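Local coordinates for protein ubiquinol-cytochrome C chaperone (Brucella abortus NCTC 8038, PDB 6RWT) that probably acts as an assembly chaperone for the cytochrome bc1 complex, binding newly made cytochrome b as its mitochondrial relative Cbp3 does, at residues A76-R88 with K99-R111. Sequence-based numbering, arbitrary orientation.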
# COMPACT_ATOMS: atom_id res chain seq x y z
N ALA A 76 -5.00 5.01 5.48
CA ALA A 76 -3.94 6.02 5.49
C ALA A 76 -3.53 6.42 6.92
O ALA A 76 -2.34 6.48 7.22
CB ALA A 76 -4.36 7.25 4.69
N ASP A 77 -4.51 6.61 7.81
CA ASP A 77 -4.26 6.93 9.23
C ASP A 77 -3.43 5.84 9.90
O ASP A 77 -2.42 6.12 10.57
CB ASP A 77 -5.59 7.11 9.99
CG ASP A 77 -5.41 7.60 11.43
OD1 ASP A 77 -4.81 8.68 11.63
OD2 ASP A 77 -5.89 6.93 12.38
N GLU A 78 -3.83 4.58 9.71
CA GLU A 78 -3.09 3.45 10.31
C GLU A 78 -1.67 3.33 9.74
O GLU A 78 -0.71 3.06 10.49
CB GLU A 78 -3.86 2.13 10.12
CG GLU A 78 -5.17 2.01 10.90
CD GLU A 78 -4.99 2.10 12.41
OE1 GLU A 78 -4.08 1.43 12.96
OE2 GLU A 78 -5.77 2.84 13.04
N PHE A 79 -1.53 3.54 8.43
CA PHE A 79 -0.22 3.53 7.75
C PHE A 79 0.73 4.59 8.32
O PHE A 79 1.85 4.27 8.69
CB PHE A 79 -0.42 3.74 6.25
CG PHE A 79 0.85 3.95 5.45
CD1 PHE A 79 1.79 2.94 5.32
CD2 PHE A 79 1.07 5.16 4.80
CE1 PHE A 79 2.93 3.15 4.56
CE2 PHE A 79 2.20 5.37 4.03
CZ PHE A 79 3.14 4.36 3.91
N PHE A 80 0.28 5.83 8.44
CA PHE A 80 1.16 6.89 8.94
C PHE A 80 1.52 6.71 10.43
O PHE A 80 2.64 7.03 10.82
CB PHE A 80 0.60 8.29 8.62
CG PHE A 80 0.69 8.65 7.15
CD1 PHE A 80 1.93 8.69 6.51
CD2 PHE A 80 -0.44 8.94 6.41
CE1 PHE A 80 2.04 9.02 5.16
CE2 PHE A 80 -0.35 9.27 5.06
CZ PHE A 80 0.89 9.31 4.44
N LYS A 81 0.60 6.15 11.24
CA LYS A 81 0.96 5.77 12.62
C LYS A 81 2.09 4.70 12.65
O LYS A 81 3.02 4.80 13.46
CB LYS A 81 -0.26 5.27 13.41
CG LYS A 81 -1.27 6.36 13.76
CD LYS A 81 -2.38 5.91 14.71
CE LYS A 81 -3.36 4.93 14.10
NZ LYS A 81 -4.57 4.71 14.97
N ASP A 82 1.96 3.71 11.77
CA ASP A 82 2.95 2.65 11.56
C ASP A 82 4.32 3.23 11.18
O ASP A 82 5.33 2.91 11.80
CB ASP A 82 2.42 1.73 10.45
CG ASP A 82 3.13 0.40 10.36
OD1 ASP A 82 4.34 0.34 10.62
OD2 ASP A 82 2.47 -0.58 9.99
N VAL A 83 4.34 4.09 10.16
CA VAL A 83 5.60 4.67 9.65
C VAL A 83 6.26 5.60 10.68
O VAL A 83 7.49 5.57 10.85
CB VAL A 83 5.43 5.36 8.28
CG1 VAL A 83 6.78 5.84 7.76
CG2 VAL A 83 4.86 4.40 7.24
N ASP A 84 5.46 6.40 11.38
CA ASP A 84 5.94 7.22 12.51
C ASP A 84 6.78 6.36 13.47
O ASP A 84 7.94 6.67 13.75
CB ASP A 84 4.72 7.86 13.20
CG ASP A 84 5.08 8.74 14.39
OD1 ASP A 84 6.26 8.85 14.79
OD2 ASP A 84 4.14 9.35 14.95
N HIS A 85 6.20 5.25 13.91
CA HIS A 85 6.88 4.33 14.83
C HIS A 85 8.14 3.73 14.21
O HIS A 85 9.18 3.66 14.89
CB HIS A 85 5.91 3.22 15.27
CG HIS A 85 6.48 2.29 16.28
ND1 HIS A 85 6.72 2.67 17.59
CD2 HIS A 85 6.88 1.00 16.19
CE1 HIS A 85 7.24 1.65 18.25
NE2 HIS A 85 7.34 0.62 17.43
N SER A 86 8.07 3.30 12.95
CA SER A 86 9.24 2.75 12.24
C SER A 86 10.42 3.73 12.16
O SER A 86 11.58 3.32 12.24
CB SER A 86 8.87 2.29 10.82
OG SER A 86 7.95 1.21 10.86
N LEU A 87 10.12 5.01 11.99
CA LEU A 87 11.19 6.02 11.98
C LEU A 87 11.80 6.20 13.37
O LEU A 87 13.02 6.31 13.50
CB LEU A 87 10.67 7.35 11.45
CG LEU A 87 10.29 7.33 9.97
CD1 LEU A 87 9.65 8.66 9.65
CD2 LEU A 87 11.47 7.11 9.05
N ARG A 88 10.96 6.20 14.40
CA ARG A 88 11.46 6.23 15.79
C ARG A 88 12.33 5.01 16.15
O ARG A 88 13.26 5.14 16.95
CB ARG A 88 10.30 6.38 16.78
CG ARG A 88 9.59 7.73 16.65
CD ARG A 88 8.42 7.89 17.60
NE ARG A 88 7.79 9.20 17.43
CZ ARG A 88 8.27 10.36 17.88
NH1 ARG A 88 9.43 10.43 18.55
NH2 ARG A 88 7.59 11.49 17.66
N LYS A 99 8.79 19.21 11.14
CA LYS A 99 7.81 18.85 10.11
C LYS A 99 7.95 17.39 9.65
O LYS A 99 7.70 17.08 8.48
CB LYS A 99 7.88 19.81 8.91
CG LYS A 99 7.74 21.29 9.23
CD LYS A 99 7.71 22.11 7.94
CE LYS A 99 7.16 23.52 8.14
NZ LYS A 99 8.20 24.46 8.62
N ARG A 100 8.36 16.50 10.56
CA ARG A 100 8.70 15.12 10.21
C ARG A 100 7.54 14.42 9.50
O ARG A 100 7.74 13.83 8.45
CB ARG A 100 9.11 14.32 11.46
CG ARG A 100 9.66 12.91 11.20
CD ARG A 100 10.13 12.26 12.49
NE ARG A 100 9.01 12.16 13.42
CZ ARG A 100 8.41 11.04 13.85
NH1 ARG A 100 8.86 9.82 13.54
NH2 ARG A 100 7.37 11.17 14.66
N MET A 101 6.33 14.52 10.05
CA MET A 101 5.15 13.83 9.48
C MET A 101 4.72 14.39 8.13
O MET A 101 4.30 13.63 7.25
CB MET A 101 3.97 13.91 10.46
CG MET A 101 4.23 13.26 11.81
SD MET A 101 3.87 11.51 11.82
CE MET A 101 5.40 10.77 11.27
N LYS A 102 4.78 15.71 7.99
CA LYS A 102 4.49 16.36 6.70
C LYS A 102 5.47 15.90 5.62
O LYS A 102 5.05 15.61 4.50
CB LYS A 102 4.54 17.89 6.85
CG LYS A 102 3.37 18.46 7.65
CD LYS A 102 3.67 19.87 8.16
CE LYS A 102 2.52 20.42 8.98
NZ LYS A 102 2.82 21.76 9.55
N LYS A 103 6.75 15.80 5.97
CA LYS A 103 7.77 15.30 5.03
C LYS A 103 7.54 13.83 4.65
O LYS A 103 7.71 13.44 3.48
CB LYS A 103 9.19 15.49 5.60
CG LYS A 103 9.64 16.95 5.72
CD LYS A 103 10.91 17.04 6.55
CE LYS A 103 11.44 18.46 6.66
NZ LYS A 103 12.50 18.52 7.71
N LEU A 104 7.15 13.00 5.63
CA LEU A 104 6.83 11.59 5.35
C LEU A 104 5.65 11.43 4.42
O LEU A 104 5.68 10.63 3.49
CB LEU A 104 6.50 10.83 6.62
CG LEU A 104 7.65 10.40 7.49
CD1 LEU A 104 8.49 11.60 7.79
CD2 LEU A 104 7.01 9.88 8.75
N ALA A 105 4.58 12.19 4.69
CA ALA A 105 3.42 12.19 3.79
C ALA A 105 3.76 12.59 2.35
O ALA A 105 3.31 11.92 1.40
CB ALA A 105 2.32 13.07 4.36
N ARG A 106 4.58 13.63 2.18
CA ARG A 106 5.09 14.01 0.85
C ARG A 106 5.94 12.89 0.23
O ARG A 106 5.85 12.66 -0.98
CB ARG A 106 5.87 15.33 0.93
CG ARG A 106 6.41 15.87 -0.40
CD ARG A 106 6.92 17.30 -0.24
NE ARG A 106 7.60 17.79 -1.44
CZ ARG A 106 8.06 19.04 -1.61
NH1 ARG A 106 8.68 19.36 -2.75
NH2 ARG A 106 7.93 19.97 -0.66
N MET A 107 6.76 12.21 1.04
CA MET A 107 7.58 11.07 0.56
C MET A 107 6.68 9.96 0.03
O MET A 107 6.97 9.37 -1.02
CB MET A 107 8.52 10.55 1.67
CG MET A 107 9.50 9.45 1.26
SD MET A 107 10.55 8.93 2.63
CE MET A 107 9.42 7.84 3.50
N PHE A 108 5.59 9.68 0.74
CA PHE A 108 4.62 8.67 0.29
C PHE A 108 3.90 9.11 -0.99
O PHE A 108 4.07 8.48 -2.04
CB PHE A 108 3.60 8.31 1.39
CG PHE A 108 2.53 7.35 0.93
CD1 PHE A 108 2.85 6.03 0.63
CD2 PHE A 108 1.24 7.78 0.70
CE1 PHE A 108 1.88 5.14 0.18
CE2 PHE A 108 0.26 6.90 0.24
CZ PHE A 108 0.58 5.57 -0.04
N TYR A 109 3.10 10.16 -0.92
CA TYR A 109 2.25 10.55 -2.06
C TYR A 109 3.05 10.91 -3.32
O TYR A 109 2.63 10.57 -4.44
CB TYR A 109 1.28 11.68 -1.67
CG TYR A 109 0.18 11.24 -0.71
CD1 TYR A 109 -0.83 10.37 -1.13
CD2 TYR A 109 0.15 11.68 0.61
CE1 TYR A 109 -1.83 9.95 -0.26
CE2 TYR A 109 -0.85 11.27 1.49
CZ TYR A 109 -1.84 10.41 1.05
OH TYR A 109 -2.84 10.00 1.92
N GLY A 110 4.20 11.56 -3.15
CA GLY A 110 5.05 11.92 -4.28
C GLY A 110 5.65 10.74 -5.03
O GLY A 110 5.61 10.69 -6.26
N ARG A 111 6.19 9.77 -4.28
CA ARG A 111 6.92 8.66 -4.89
C ARG A 111 6.01 7.56 -5.45
O ARG A 111 6.42 6.87 -6.38
CB ARG A 111 7.94 8.07 -3.91
CG ARG A 111 9.03 9.07 -3.54
CD ARG A 111 9.95 8.58 -2.43
NE ARG A 111 10.91 7.56 -2.86
CZ ARG A 111 11.07 6.34 -2.32
NH1 ARG A 111 10.29 5.91 -1.32
NH2 ARG A 111 12.00 5.53 -2.80
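Arg100 reaches from the first turn of helix 100-111 to Asp84 of helix 76-88. Its CG stands anti to the backbone N (chi1 -172°), a bend at chi3 turns the tip, and NE pairs with Asp94 of the intervening loop. Met101 CE lies over the centre of one guanidinium face. NH1 donates at 3.3 Å to Asp84 O, which lies in the guanidinium plane, with Leu87 CB at the same edge. NH2 makes the shorter bond, 2.6 Å to Asp84 OD1, from above the carboxylate plane. Arg88 NE meets that oxygen from the opposite face at 3.1 Å, so one carboxylate binds two arginines, probably easing their repulsion. Arginine suits the place: its long chain carries N-H groups to carbonyl, carboxylate and loop.

Phe80 is a knob among Leu104, Ala105, Phe108 and Tyr109; its CZ comes within 4.0 Å of Ala105 CB, small enough to admit a ring. Phe79 CE2 rests over a face of Phe108, 3.5 Å from Phe108 CD1, the rings inclined at 56°, and Phe79 continues onto Tyr47 and Ile54 of helix 43-61. These consecutive, loop-joined helices, whose segments cross at 115°, share one knob-into-hole contact and a salt-bridge network within an all-helical chaperone fold.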